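Side-chain contacts in probable branched-chain amino acid ABC transporter, amino acid binding protein (Thermus thermophilus, PDB 3LKB), which probably binds branched-chain amino acids for uptake by an ABC transporter and holds a valine ligand in this structure: residues Phe67-Val71 with Asp72-Ile76; Asn280-Ser284 with Val285-Asn289; Ser375-Phe378 with Arg379-His382. The protein carries 2 engineered substitutions. All coordinates share one frame; numbering follows the deposited sequence.

Interaction 1. Residues Phe67-Val71 with Asp72-Ile76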
ATOM      1  N   PHE A  67      11.830   5.208  15.802  1.00 13.98           N
ATOM      2  CA  PHE A  67      11.630   6.141  16.870  1.00 13.61           C
ATOM      3  C   PHE A  67      12.933   6.520  17.543  1.00 13.81           C
ATOM      4  O   PHE A  67      13.155   7.707  17.852  1.00 13.81           O
ATOM      5  CB  PHE A  67      10.704   5.517  17.898  1.00 14.03           C
ATOM      6  CG  PHE A  67      10.418   6.399  19.070  1.00 13.77           C
ATOM      7  CD1 PHE A  67       9.860   7.677  18.896  1.00 10.32           C
ATOM      8  CD2 PHE A  67      10.689   5.953  20.338  1.00 14.05           C
ATOM      9  CE1 PHE A  67       9.585   8.483  19.972  1.00 13.63           C
ATOM     10  CE2 PHE A  67      10.403   6.759  21.452  1.00 16.52           C
ATOM     11  CZ  PHE A  67       9.850   8.021  21.282  1.00 15.15           C
ATOM     12  N   GLU A  68      13.792   5.525  17.773  1.00 14.48           N
ATOM     13  CA  GLU A  68      15.095   5.794  18.400  1.00 16.41           C
ATOM     14  C   GLU A  68      15.956   6.695  17.533  1.00 17.23           C
ATOM     15  O   GLU A  68      16.517   7.651  18.052  1.00 16.76           O
ATOM     16  CB  GLU A  68      15.839   4.537  18.810  1.00 15.92           C
ATOM     17  CG  GLU A  68      15.227   3.918  20.046  1.00 20.15           C
ATOM     18  CD  GLU A  68      15.644   2.463  20.275  1.00 27.75           C
ATOM     19  OE1 GLU A  68      16.153   1.773  19.332  1.00 29.17           O
ATOM     20  OE2 GLU A  68      15.434   2.003  21.421  1.00 32.37           O
ATOM     21  N   GLU A  69      16.002   6.400  16.227  1.00 18.23           N
ATOM     22  CA  GLU A  69      16.686   7.232  15.242  1.00 20.80           C
ATOM     23  C   GLU A  69      16.111   8.622  15.289  1.00 20.98           C
ATOM     24  O   GLU A  69      16.873   9.579  15.406  1.00 22.42           O
ATOM     25  CB  GLU A  69      16.578   6.682  13.818  1.00 21.19           C
ATOM     26  CG  GLU A  69      16.825   7.748  12.707  1.00 27.16           C
ATOM     27  CD  GLU A  69      16.228   7.373  11.325  1.00 33.88           C
ATOM     28  OE1 GLU A  69      14.976   7.181  11.219  1.00 38.23           O
ATOM     29  OE2 GLU A  69      17.008   7.295  10.354  1.00 35.36           O
ATOM     30  N   ALA A  70      14.786   8.730  15.232  1.00 20.45           N
ATOM     31  CA  ALA A  70      14.125  10.022  15.244  1.00 19.99           C
ATOM     32  C   ALA A  70      14.343  10.813  16.550  1.00 19.99           C
ATOM     33  O   ALA A  70      14.308  12.029  16.510  1.00 19.13           O
ATOM     34  CB  ALA A  70      12.637   9.878  14.945  1.00 18.78           C
ATOM     35  N   VAL A  71      14.530  10.153  17.690  1.00 19.98           N
ATOM     36  CA  VAL A  71      14.754  10.932  18.900  1.00 21.83           C
ATOM     37  C   VAL A  71      16.220  11.399  18.919  1.00 23.37           C
ATOM     38  O   VAL A  71      16.508  12.602  19.161  1.00 23.79           O
ATOM     39  CB  VAL A  71      14.284  10.211  20.258  1.00 22.02           C
ATOM     40  CG1 VAL A  71      14.694   8.748  20.290  1.00 23.64           C
ATOM     41  CG2 VAL A  71      14.876  10.891  21.477  1.00 20.03           C
ATOM     42  N   ASP A  72      17.126  10.467  18.600  1.00 23.85           N
ATOM     43  CA  ASP A  72      18.584  10.705  18.600  1.00 25.62           C
ATOM     44  C   ASP A  72      19.145  11.662  17.517  1.00 25.07           C
ATOM     45  O   ASP A  72      20.048  12.471  17.774  1.00 24.07           O
ATOM     46  CB  ASP A  72      19.341   9.368  18.522  1.00 26.39           C
ATOM     47  CG  ASP A  72      20.823   9.518  18.908  1.00 33.24           C
ATOM     48  OD1 ASP A  72      21.156   9.320  20.118  1.00 37.25           O
ATOM     49  OD2 ASP A  72      21.660   9.873  18.019  1.00 39.15           O
ATOM     50  N   ARG A  73      18.614  11.527  16.303  1.00 24.73           N
ATOM     51  CA  ARG A  73      19.147  12.215  15.162  1.00 24.55           C
ATOM     52  C   ARG A  73      18.322  13.425  14.783  1.00 23.58           C
ATOM     53  O   ARG A  73      18.884  14.469  14.435  1.00 23.49           O
ATOM     54  CB  ARG A  73      19.272  11.267  13.977  1.00 25.07           C
ATOM     55  CG  ARG A  73      20.308  10.223  14.238  1.00 29.44           C
ATOM     56  CD  ARG A  73      20.547   9.245  13.088  1.00 39.62           C
ATOM     57  NE  ARG A  73      21.530   8.267  13.555  1.00 45.55           N
ATOM     58  CZ  ARG A  73      21.900   7.191  12.862  1.00 48.14           C
ATOM     59  NH1 ARG A  73      21.401   6.983  11.642  1.00 49.44           N
ATOM     60  NH2 ARG A  73      22.775   6.327  13.375  1.00 49.01           N
ATOM     61  N   PHE A  74      16.995  13.294  14.863  1.00 22.20           N
ATOM     62  CA  PHE A  74      16.113  14.392  14.481  1.00 21.22           C
ATOM     63  C   PHE A  74      15.592  15.262  15.648  1.00 20.51           C
ATOM     64  O   PHE A  74      14.898  16.241  15.396  1.00 19.65           O
ATOM     65  CB  PHE A  74      14.965  13.902  13.580  1.00 21.05           C
ATOM     66  CG  PHE A  74      15.428  13.269  12.313  1.00 21.85           C
ATOM     67  CD1 PHE A  74      15.991  14.019  11.311  1.00 23.09           C
ATOM     68  CD2 PHE A  74      15.315  11.898  12.123  1.00 25.69           C
ATOM     69  CE1 PHE A  74      16.452  13.423  10.149  1.00 23.88           C
ATOM     70  CE2 PHE A  74      15.766  11.298  10.947  1.00 22.99           C
ATOM     71  CZ  PHE A  74      16.329  12.061   9.970  1.00 22.96           C
ATOM     72  N   LYS A  75      15.917  14.899  16.900  1.00 19.65           N
ATOM     73  CA  LYS A  75      15.547  15.714  18.086  1.00 19.15           C
ATOM     74  C   LYS A  75      14.069  16.051  18.135  1.00 17.74           C
ATOM     75  O   LYS A  75      13.702  17.180  18.502  1.00 18.20           O
ATOM     76  CB  LYS A  75      16.314  17.053  18.125  1.00 19.78           C
ATOM     77  CG  LYS A  75      17.788  16.999  17.808  1.00 22.74           C
ATOM     78  CD  LYS A  75      18.582  16.266  18.858  1.00 26.50           C
ATOM     79  CE  LYS A  75      19.883  15.773  18.244  1.00 30.25           C
ATOM     80  NZ  LYS A  75      20.727  15.119  19.273  1.00 33.98           N
ATOM     81  N   ILE A  76      13.216  15.105  17.763  1.00 15.79           N
ATOM     82  CA  ILE A  76      11.782  15.387  17.686  1.00 15.08           C
ATOM     83  C   ILE A  76      11.179  15.895  18.998  1.00 14.57           C
ATOM     84  O   ILE A  76      11.409  15.320  20.045  1.00 14.29           O
ATOM     85  CB  ILE A  76      10.935  14.170  17.136  1.00 15.66           C
ATOM     86  CG1 ILE A  76      11.077  12.909  18.010  1.00 14.76           C
ATOM     87  CG2 ILE A  76      11.322  13.841  15.691  1.00 14.44           C
ATOM     88  CD1 ILE A  76      10.064  11.844  17.686  1.00 17.06           C
TER
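E69 and A70 meet R73, F74 and I76 in a local contact at the C-terminal end of helix 60-72, where the chain leaves the helix on its way to strand 79-81. E69 and F74 run side by side in the same direction: E69 CD lies 4.0 Å from CE2 at the edge of the phenyl ring, and the carboxylate plane is turned 70° from the ring. CG of E69 stands trans to its own N (chi1 159°), and from there it also meets the aliphatic part of R73, with E69 CG 4.0 Å from R73 CD. The charged ends do not pair. E69 OE2 and R73 NH1 stay 4.6 Å apart, with the oxygen well out of the guanidinium plane, while E69 OE1 forms a salt bridge with R54. The same F74 edge faces the helix backbone, since A70 CA sits in the ring plane, 3.8 Å from F74 CD2.

On the buried side, I76 folds back against the last turn of the helix. Its CG1 lies between N and the carbonyl carbon (chi1 60°), which carries I76 CD1 to 4.1 Å from F67 CE1, the two side chains crossing at about a right angle. I76 CG2 comes within 4.2 Å of A70 CB. F11 of strand 6-14 touches both A70 and I76, and F67 stacks on F79.

R73 N still makes a good helical bond to E69 O at 2.8 Å. Beyond it A70 O takes only weak bonds, from F74 N and I76 N, and K75 N bonds weakly to V71 O. K75 has positive phi, and its NZ turns back to D72 O at 3.1 Å. Such a left-handed residue ending a helix, followed by a hydrophobic residue tucked against the last turn, is a familiar C-terminal stop, here at a helix-to-strand connection of the periplasmic binding protein fold.

Interaction 2. Residues Asn280-Ser284 with Val285-Asn289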
ATOM      1  N   ASN A 280      -9.577   8.582  -4.298  1.00 19.51           N
ATOM      2  CA  ASN A 280      -9.920   7.737  -3.172  1.00 20.25           C
ATOM      3  C   ASN A 280      -9.081   7.997  -1.905  1.00 19.05           C
ATOM      4  O   ASN A 280      -9.539   7.665  -0.823  1.00 18.13           O
ATOM      5  CB  ASN A 280      -9.947   6.236  -3.545  1.00 21.15           C
ATOM      6  CG  ASN A 280      -8.560   5.640  -3.648  1.00 24.62           C
ATOM      7  OD1 ASN A 280      -7.826   5.913  -4.590  1.00 27.60           O
ATOM      8  ND2 ASN A 280      -8.192   4.818  -2.661  1.00 28.74           N
ATOM      9  N   PHE A 281      -7.890   8.592  -2.039  1.00 18.22           N
ATOM     10  CA  PHE A 281      -7.160   9.116  -0.872  1.00 18.03           C
ATOM     11  C   PHE A 281      -7.815  10.376  -0.350  1.00 18.11           C
ATOM     12  O   PHE A 281      -8.052  10.478   0.845  1.00 18.43           O
ATOM     13  CB  PHE A 281      -5.676   9.394  -1.174  1.00 17.55           C
ATOM     14  CG  PHE A 281      -4.836   8.193  -1.042  1.00 17.73           C
ATOM     15  CD1 PHE A 281      -3.767   8.163  -0.159  1.00 17.86           C
ATOM     16  CD2 PHE A 281      -5.135   7.050  -1.772  1.00 16.72           C
ATOM     17  CE1 PHE A 281      -3.016   7.007  -0.011  1.00 15.51           C
ATOM     18  CE2 PHE A 281      -4.390   5.905  -1.622  1.00 17.28           C
ATOM     19  CZ  PHE A 281      -3.340   5.884  -0.721  1.00 15.07           C
ATOM     20  N   ILE A 282      -8.098  11.321  -1.251  1.00 18.84           N
ATOM     21  CA  ILE A 282      -8.696  12.603  -0.914  1.00 19.49           C
ATOM     22  C   ILE A 282      -9.950  12.354  -0.051  1.00 19.73           C
ATOM     23  O   ILE A 282     -10.172  13.049   0.945  1.00 20.15           O
ATOM     24  CB  ILE A 282      -9.160  13.420  -2.170  1.00 20.38           C
ATOM     25  CG1 ILE A 282      -8.011  13.932  -3.086  1.00 22.25           C
ATOM     26  CG2 ILE A 282     -10.088  14.547  -1.770  1.00 19.35           C
ATOM     27  CD1 ILE A 282      -6.746  14.163  -2.401  1.00 28.89           C
ATOM     28  N   GLU A 283     -10.748  11.351  -0.404  1.00 19.04           N
ATOM     29  CA  GLU A 283     -12.001  11.147   0.314  1.00 18.95           C
ATOM     30  C   GLU A 283     -11.960  10.197   1.507  1.00 17.28           C
ATOM     31  O   GLU A 283     -12.975   9.994   2.168  1.00 16.82           O
ATOM     32  CB  GLU A 283     -13.139  10.784  -0.642  1.00 19.87           C
ATOM     33  CG  GLU A 283     -12.927   9.572  -1.473  1.00 25.06           C
ATOM     34  CD  GLU A 283     -13.996   9.405  -2.596  1.00 34.19           C
ATOM     35  OE1 GLU A 283     -14.160   8.241  -3.073  1.00 33.86           O
ATOM     36  OE2 GLU A 283     -14.647  10.432  -2.997  1.00 35.21           O
ATOM     37  N   SER A 284     -10.806   9.589   1.766  1.00 14.73           N
ATOM     38  CA  SER A 284     -10.742   8.640   2.837  1.00 12.95           C
ATOM     39  C   SER A 284     -10.898   9.338   4.173  1.00 11.44           C
ATOM     40  O   SER A 284     -10.337  10.406   4.383  1.00 11.37           O
ATOM     41  CB  SER A 284      -9.410   7.931   2.791  1.00 13.77           C
ATOM     42  OG  SER A 284      -9.403   6.852   3.699  1.00 13.85           O
ATOM     43  N   VAL A 285     -11.649   8.740   5.083  1.00  9.43           N
ATOM     44  CA  VAL A 285     -11.733   9.268   6.429  1.00  8.42           C
ATOM     45  C   VAL A 285     -10.369   9.182   7.111  1.00  9.11           C
ATOM     46  O   VAL A 285     -10.072   9.965   8.001  1.00  8.91           O
ATOM     47  CB  VAL A 285     -12.808   8.561   7.264  1.00  9.03           C
ATOM     48  CG1 VAL A 285     -12.306   7.173   7.768  1.00  5.97           C
ATOM     49  CG2 VAL A 285     -13.289   9.474   8.438  1.00  7.82           C
ATOM     50  N   ASN A 286      -9.501   8.286   6.642  1.00  9.42           N
ATOM     51  CA  ASN A 286      -8.141   8.202   7.227  1.00  9.60           C
ATOM     52  C   ASN A 286      -7.125   9.268   6.782  1.00  8.65           C
ATOM     53  O   ASN A 286      -6.210   9.651   7.520  1.00  8.83           O
ATOM     54  CB  ASN A 286      -7.665   6.760   7.201  1.00  8.98           C
ATOM     55  CG  ASN A 286      -8.558   5.899   8.085  1.00 10.79           C
ATOM     56  OD1 ASN A 286      -8.798   6.253   9.247  1.00 12.55           O
ATOM     57  ND2 ASN A 286      -9.131   4.855   7.538  1.00  9.56           N
ATOM     58  N   TYR A 287      -7.340   9.796   5.595  1.00  8.09           N
ATOM     59  CA  TYR A 287      -6.680  11.013   5.171  1.00  7.36           C
ATOM     60  C   TYR A 287      -7.145  12.152   6.071  1.00  7.05           C
ATOM     61  O   TYR A 287      -6.349  12.906   6.569  1.00  8.40           O
ATOM     62  CB  TYR A 287      -7.008  11.241   3.692  1.00  8.05           C
ATOM     63  CG  TYR A 287      -6.167  12.266   3.002  1.00  8.23           C
ATOM     64  CD1 TYR A 287      -4.838  12.011   2.743  1.00 10.29           C
ATOM     65  CD2 TYR A 287      -6.699  13.512   2.645  1.00 12.01           C
ATOM     66  CE1 TYR A 287      -4.045  12.930   2.124  1.00 14.03           C
ATOM     67  CE2 TYR A 287      -5.898  14.487   2.002  1.00 13.44           C
ATOM     68  CZ  TYR A 287      -4.558  14.172   1.761  1.00 14.91           C
ATOM     69  OH  TYR A 287      -3.709  15.047   1.144  1.00 14.49           O
ATOM     70  N   THR A 288      -8.426  12.225   6.388  1.00  7.49           N
ATOM     71  CA  THR A 288      -8.897  13.190   7.398  1.00  7.66           C
ATOM     72  C   THR A 288      -8.218  12.960   8.763  1.00  8.01           C
ATOM     73  O   THR A 288      -7.801  13.904   9.427  1.00  8.84           O
ATOM     74  CB  THR A 288     -10.437  13.099   7.603  1.00  8.11           C
ATOM     75  OG1 THR A 288     -11.080  12.940   6.342  1.00  7.59           O
ATOM     76  CG2 THR A 288     -10.996  14.349   8.299  1.00  6.89           C
ATOM     77  N   ASN A 289      -8.119  11.692   9.164  1.00  7.97           N
ATOM     78  CA  ASN A 289      -7.544  11.256  10.440  1.00  6.91           C
ATOM     79  C   ASN A 289      -6.073  11.657  10.590  1.00  6.52           C
ATOM     80  O   ASN A 289      -5.689  12.280  11.575  1.00  7.04           O
ATOM     81  CB  ASN A 289      -7.730   9.740  10.508  1.00  7.11           C
ATOM     82  CG  ASN A 289      -7.445   9.148  11.870  1.00 10.17           C
ATOM     83  OD1 ASN A 289      -7.112   9.857  12.838  1.00 12.23           O
ATOM     84  ND2 ASN A 289      -7.557   7.808  11.957  1.00 10.46           N
TER
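S284 meets N286, Y287 and T288 at the start of helix 285-308, just after the short helix 279-282. S284 is the N-cap: its OG, swung opposite its own N (chi1 -171°), accepts a bond from N286 N at 3.3 Å. The same hydroxyl is hydrogen-bonded to D237, so one oxygen ties the first turn of the helix to a carboxylate. Replacing S284 with an alanine would probably leave N286 N without its side-chain acceptor and take from D237 the hydroxyl it bonds at the helix start.

The carbonyl of S284 looks into the same turn. T288 N approaches S284 O at 3.3 Å with a fairly straight N-H, though the bond is weak by its length. Y287 N also reaches that oxygen, more bent and again weak. T288 OG1 lies close as well, but its clearer partner is Q268 of helix 263-274.

Y287 turns back over the preceding helix. With CG trans to the backbone N (chi1 -166°), its CB sits 3.1 Å from F281 O and its CG 3.4 Å from the same oxygen, which lies obliquely to the ring. Farther along, Y287 CE2 comes to 4.5 Å from I282 CD1, a loose apolar touch. The phenol OH goes on to D33 of helix 21-41, while F281 packs on Q57 of the second subunit.

One turn on, N289 ND2 points almost straight (170°) at N286 OD1, 3.4 Å away, in a weak bond, and it also bonds weakly to Y232.

The buried hydroxyls of S284, Y287 and T288 all have partners: S284 OG serves a backbone N-H at the positive end of the helix dipole, and the neighbouring carboxylate of D237 would be expected to gain some stabilisation from that end.

Interaction 3. Residues Ser375-Phe378 with Arg379-His382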
ATOM      1  N   SER A 375     -20.302   8.602  25.489  1.00 11.89           N
ATOM      2  CA  SER A 375     -20.957   7.459  26.153  1.00 12.49           C
ATOM      3  C   SER A 375     -20.687   7.414  27.664  1.00 13.51           C
ATOM      4  O   SER A 375     -19.600   7.051  28.090  1.00 14.77           O
ATOM      5  CB  SER A 375     -20.563   6.120  25.522  1.00 12.21           C
ATOM      6  OG  SER A 375     -21.059   5.051  26.321  1.00 10.76           O
ATOM      7  N   ALA A 376     -21.668   7.773  28.483  1.00 13.85           N
ATOM      8  CA  ALA A 376     -21.500   7.609  29.923  1.00 13.88           C
ATOM      9  C   ALA A 376     -21.349   6.119  30.292  1.00 14.32           C
ATOM     10  O   ALA A 376     -20.549   5.776  31.194  1.00 15.15           O
ATOM     11  CB  ALA A 376     -22.663   8.240  30.659  1.00 13.39           C
ATOM     12  N   LEU A 377     -22.085   5.229  29.612  1.00 13.72           N
ATOM     13  CA  LEU A 377     -21.860   3.780  29.805  1.00 13.73           C
ATOM     14  C   LEU A 377     -20.362   3.352  29.691  1.00 13.82           C
ATOM     15  O   LEU A 377     -19.821   2.629  30.550  1.00 14.70           O
ATOM     16  CB  LEU A 377     -22.704   2.959  28.846  1.00 12.86           C
ATOM     17  CG  LEU A 377     -22.594   1.428  29.020  1.00 13.78           C
ATOM     18  CD1 LEU A 377     -22.790   1.015  30.482  1.00 13.89           C
ATOM     19  CD2 LEU A 377     -23.616   0.678  28.158  1.00 12.89           C
ATOM     20  N   PHE A 378     -19.702   3.783  28.627  1.00 13.51           N
ATOM     21  CA  PHE A 378     -18.266   3.586  28.499  1.00 13.35           C
ATOM     22  C   PHE A 378     -17.513   4.021  29.750  1.00 13.78           C
ATOM     23  O   PHE A 378     -16.599   3.318  30.216  1.00 13.72           O
ATOM     24  CB  PHE A 378     -17.694   4.326  27.284  1.00 12.71           C
ATOM     25  CG  PHE A 378     -16.204   4.542  27.368  1.00 11.53           C
ATOM     26  CD1 PHE A 378     -15.334   3.473  27.327  1.00  9.60           C
ATOM     27  CD2 PHE A 378     -15.683   5.807  27.519  1.00  9.47           C
ATOM     28  CE1 PHE A 378     -13.945   3.658  27.428  1.00  8.07           C
ATOM     29  CE2 PHE A 378     -14.316   5.988  27.602  1.00 14.78           C
ATOM     30  CZ  PHE A 378     -13.442   4.908  27.575  1.00  8.13           C
ATOM     31  N   ARG A 379     -17.856   5.184  30.290  1.00 13.94           N
ATOM     32  CA  ARG A 379     -17.117   5.628  31.462  1.00 14.65           C
ATOM     33  C   ARG A 379     -17.435   4.759  32.694  1.00 15.07           C
ATOM     34  O   ARG A 379     -16.510   4.412  33.428  1.00 14.33           O
ATOM     35  CB  ARG A 379     -17.282   7.118  31.725  1.00 14.71           C
ATOM     36  CG  ARG A 379     -16.702   7.991  30.676  1.00 14.19           C
ATOM     37  CD  ARG A 379     -17.380   9.330  30.658  1.00 18.70           C
ATOM     38  NE  ARG A 379     -16.758  10.292  29.733  1.00 24.03           N
ATOM     39  CZ  ARG A 379     -16.727  10.196  28.392  1.00 23.06           C
ATOM     40  NH1 ARG A 379     -17.285   9.180  27.753  1.00 22.36           N
ATOM     41  NH2 ARG A 379     -16.157  11.152  27.675  1.00 24.39           N
ATOM     42  N   LYS A 380     -18.697   4.353  32.895  1.00 15.81           N
ATOM     43  CA  LYS A 380     -18.939   3.422  34.007  1.00 17.30           C
ATOM     44  C   LYS A 380     -18.163   2.104  33.894  1.00 16.68           C
ATOM     45  O   LYS A 380     -17.476   1.736  34.822  1.00 15.91           O
ATOM     46  CB  LYS A 380     -20.417   3.189  34.378  1.00 17.80           C
ATOM     47  CG  LYS A 380     -21.338   2.805  33.261  1.00 23.99           C
ATOM     48  CD  LYS A 380     -22.259   4.013  32.727  1.00 29.92           C
ATOM     49  CE  LYS A 380     -23.646   4.194  33.462  1.00 29.98           C
ATOM     50  NZ  LYS A 380     -24.781   4.625  32.592  1.00 25.09           N
ATOM     51  N   VAL A 381     -18.239   1.412  32.759  1.00 17.20           N
ATOM     52  CA  VAL A 381     -17.546   0.124  32.658  1.00 17.09           C
ATOM     53  C   VAL A 381     -16.036   0.268  32.697  1.00 17.41           C
ATOM     54  O   VAL A 381     -15.333  -0.619  33.186  1.00 18.62           O
ATOM     55  CB  VAL A 381     -18.020  -0.760  31.465  1.00 16.92           C
ATOM     56  CG1 VAL A 381     -19.557  -0.875  31.494  1.00 17.98           C
ATOM     57  CG2 VAL A 381     -17.510  -0.250  30.108  1.00 16.31           C
ATOM     58  N   HIS A 382     -15.527   1.377  32.196  1.00 17.39           N
ATOM     59  CA  HIS A 382     -14.098   1.530  32.136  1.00 17.66           C
ATOM     60  C   HIS A 382     -13.448   2.164  33.366  1.00 19.14           C
ATOM     61  O   HIS A 382     -12.398   1.723  33.780  1.00 19.41           O
ATOM     62  CB  HIS A 382     -13.656   2.239  30.857  1.00 16.86           C
ATOM     63  CG  HIS A 382     -12.205   2.050  30.577  1.00 14.41           C
ATOM     64  ND1 HIS A 382     -11.254   2.969  30.955  1.00 13.60           N
ATOM     65  CD2 HIS A 382     -11.531   0.993  30.073  1.00 12.93           C
ATOM     66  CE1 HIS A 382     -10.059   2.505  30.657  1.00 13.37           C
ATOM     67  NE2 HIS A 382     -10.199   1.303  30.123  1.00 14.06           N
TER
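R379 crosses F378 obliquely on its way back to S375 across the first turn of helix 376-383. Its CB lies 3.7 Å from F378 C. CG, opposite the carbonyl carbon and beside N (chi1 -65°), brings the chain to the CD2 edge of the aromatic ring, with R379 CG 4.0 Å from F378 CD2. CD continues the extended chain past S375 O at 4.1 Å, and rotation about the CD-NE bond turns the guanidinium out of line with the chain. That turn delivers NH1 to S375 O at 3.2 Å. The bond is bent and comes from above the carbonyl plane, 61° out of it, so it does not follow a lone pair. NH1 also sits in the plane of the F378 ring, at its edge, and the guanidinium stands almost perpendicular to that ring. Its stronger partner is E128 of helix 126-140, with which NH1 forms a salt bridge; E128 accepts from S375 N as well, so one carboxylate joins the two ends of this link.

S375 is the N-cap: its OG accepts from F378 N at 3.0 Å along a nearly straight N-H (174°), and the same hydroxyl is hydrogen-bonded to E135.

Across the F378 ring from CD2, CE1 lies 3.7 Å from H382 CB. The two side chains run side by side, their rings nearly parallel but slid so far apart that they barely overlap. Along another flank of the helix, L377 CD1 touches V381 CG1 at 3.9 Å; L377 packs on E169 and L170 of helix 160-170, and V381 on K165 of the same helix.

The arrangement is that of a serine N-cap opening a short C-terminal helix, fixed to helix 126-140 through E128 and E135 and lying against helix 160-170.

In the fold
All three contacts stand at helix ends: interaction 1 closes helix 60-72, while interactions 2 and 3 open helices 285-308 and 376-383. They do not touch. The nearest atoms of interactions 1 and 2 are about 17 Å apart, as are those of 2 and 3; those of 1 and 3 are about 23 Å apart. Interactions 2 and 3 lie on opposite sides of the chain's centre. Interaction 2 is tied to the ligand site: the N286 side chain is about 7 Å from the bound valine and touches Y232 of its pocket. Interaction 3 packs on helix 126-140, whose first residue, Y126, also lines that pocket; its R379 is about 8 Å from a sodium ion.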